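Local coordinates for protein MIX1 (Leishmania major, PDB 3HA4) that probably acts as a scaffold for protein-protein interactions, forming a homodimer of subunits with a TPR-like helical fold, at residues V41-R45 with E74-V78. Residue numbers count along the deposited sequence, not the author numbering.
Sequences VVLLR and ELTQV
The two segments bury 381 Å² between them, with R45 (89 Å²), E74 (72 Å²) and V41 (57 Å²) giving the largest shares. Residues 74-78 are regular α-helix (V78 N to E74 O, 3.0 Å); 41-45 begin in helix 34-42, and 43-45 keep helical phi/psi without its regular bonds. In register, the CA atoms of V42 and E74 stand 6.8 Å apart and those of R45 and V78 5.8 Å. R45 (chi1 -133°, chi2 t, chi3 p) reaches back along helix 70-81 from V78 toward E74, with R45 CD 3.4 Å from Q77 CB, which also sits over one guanidinium face. R45 NH1 forms a salt bridge with E74 OE2, near the guanidinium plane; the modelled 2.1 Å is too short, so their exact placing is uncertain. Both side chains are long enough to pack methylenes on neighbours while their charged ends pair. Two helices joined through helix 54-64 meet here, within the all-helical, TPR-like architecture, and M57 of that helix touches V41 and L44. E74 (chi1 -149°, chi2 p) bends its carboxylate round to R45, its CG 3.7 Å from V42 CG2. Buried V41 (chi1 t), short, apolar and directed toward helix 70-81, fits against the E74 stem (V41 CG1 to E74 CB, 4.0 Å) and L75 (V41 CG1 to L75 CD1, 3.5 Å). At the dimer interface, R45 NH2 bridges to E74 of the second subunit.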
loop_
_atom_site.group_PDB
_atom_site.type_symbol
_atom_site.label_atom_id
_atom_site.label_comp_id
_atom_site.label_asym_id
_atom_site.label_seq_id
_atom_site.Cartn_x
_atom_site.Cartn_y
_atom_site.Cartn_z
ATOM N N VAL A 41 -7.335 -4.412 4.582
ATOM C CA VAL A 41 -7.535 -3.852 3.273
ATOM C C VAL A 41 -6.598 -4.476 2.269
ATOM O O VAL A 41 -6.910 -4.603 1.125
ATOM C CB VAL A 41 -7.333 -2.345 3.300
ATOM C CG1 VAL A 41 -7.166 -1.806 1.941
ATOM C CG2 VAL A 41 -8.461 -1.682 3.974
ATOM N N VAL A 42 -5.448 -4.892 2.740
ATOM C CA VAL A 42 -4.457 -5.486 1.895
ATOM C C VAL A 42 -4.756 -6.912 1.486
ATOM O O VAL A 42 -4.218 -7.382 0.533
ATOM C CB VAL A 42 -3.094 -5.407 2.519
ATOM C CG1 VAL A 42 -2.182 -6.244 1.808
ATOM C CG2 VAL A 42 -2.611 -4.051 2.507
ATOM N N LEU A 43 -5.620 -7.559 2.222
ATOM C CA LEU A 43 -6.057 -8.895 1.968
ATOM C C LEU A 43 -6.986 -8.905 0.792
ATOM O O LEU A 43 -7.162 -9.892 0.159
ATOM C CB LEU A 43 -6.835 -9.357 3.169
ATOM C CG LEU A 43 -6.608 -10.545 4.070
ATOM C CD1 LEU A 43 -5.265 -11.107 4.091
ATOM C CD2 LEU A 43 -7.022 -10.131 5.386
ATOM N N LEU A 44 -7.590 -7.780 0.505
ATOM C CA LEU A 44 -8.616 -7.734 -0.491
ATOM C C LEU A 44 -8.142 -8.006 -1.889
ATOM O O LEU A 44 -8.799 -8.679 -2.616
ATOM C CB LEU A 44 -9.339 -6.406 -0.458
ATOM C CG LEU A 44 -10.274 -6.129 0.681
ATOM C CD1 LEU A 44 -10.591 -4.703 0.682
ATOM C CD2 LEU A 44 -11.452 -6.885 0.464
ATOM N N ARG A 45 -7.014 -7.463 -2.276
ATOM C CA ARG A 45 -6.555 -7.618 -3.631
ATOM C C ARG A 45 -6.162 -9.025 -3.965
ATOM O O ARG A 45 -6.003 -9.367 -5.105
ATOM C CB ARG A 45 -5.391 -6.699 -3.904
ATOM C CG ARG A 45 -5.507 -5.941 -5.189
ATOM C CD ARG A 45 -4.719 -4.696 -5.100
ATOM N NE ARG A 45 -3.325 -4.885 -5.451
ATOM C CZ ARG A 45 -2.308 -4.414 -4.755
ATOM N NH1 ARG A 45 -2.492 -3.725 -3.650
ATOM N NH2 ARG A 45 -1.098 -4.652 -5.171
ATOM N N GLU A 74 -3.954 1.754 -1.439
ATOM C CA GLU A 74 -4.300 0.336 -1.535
ATOM C C GLU A 74 -5.712 0.129 -2.110
ATOM O O GLU A 74 -5.918 -0.703 -3.000
ATOM C CB GLU A 74 -4.160 -0.323 -0.171
ATOM C CG GLU A 74 -3.773 -1.775 -0.235
ATOM C CD GLU A 74 -2.452 -1.976 -0.946
ATOM O OE1 GLU A 74 -1.373 -1.822 -0.314
ATOM O OE2 GLU A 74 -2.503 -2.292 -2.149
ATOM N N LEU A 75 -6.676 0.896 -1.610
ATOM C CA LEU A 75 -8.019 0.894 -2.173
ATOM C C LEU A 75 -8.042 1.251 -3.665
ATOM O O LEU A 75 -8.830 0.686 -4.434
ATOM C CB LEU A 75 -8.916 1.851 -1.387
ATOM C CG LEU A 75 -9.817 1.293 -0.287
ATOM C CD1 LEU A 75 -9.565 -0.178 -0.032
ATOM C CD2 LEU A 75 -9.641 2.101 0.968
ATOM N N THR A 76 -7.188 2.191 -4.076
ATOM C CA THR A 76 -7.093 2.543 -5.485
ATOM C C THR A 76 -6.731 1.316 -6.318
ATOM O O THR A 76 -7.325 1.082 -7.368
ATOM C CB THR A 76 -6.060 3.651 -5.748
ATOM O OG1 THR A 76 -6.459 4.843 -5.074
ATOM C CG2 THR A 76 -5.968 3.941 -7.233
ATOM N N GLN A 77 -5.757 0.535 -5.850
ATOM C CA GLN A 77 -5.427 -0.735 -6.512
ATOM C C GLN A 77 -6.630 -1.689 -6.525
ATOM O O GLN A 77 -6.862 -2.376 -7.520
ATOM C CB GLN A 77 -4.211 -1.429 -5.868
ATOM C CG GLN A 77 -2.992 -0.540 -5.648
ATOM C CD GLN A 77 -2.769 0.466 -6.777
ATOM O OE1 GLN A 77 -2.831 0.132 -7.965
ATOM N NE2 GLN A 77 -2.515 1.706 -6.401
ATOM N N VAL A 78 -7.391 -1.736 -5.428
ATOM C CA VAL A 78 -8.638 -2.508 -5.429
ATOM C C VAL A 78 -9.599 -2.013 -6.517
ATOM O O VAL A 78 -10.098 -2.804 -7.306
ATOM C CB VAL A 78 -9.327 -2.568 -4.036
ATOM C CG1 VAL A 78 -10.669 -3.271 -4.125
ATOM C CG2 VAL A 78 -8.439 -3.281 -3.032
#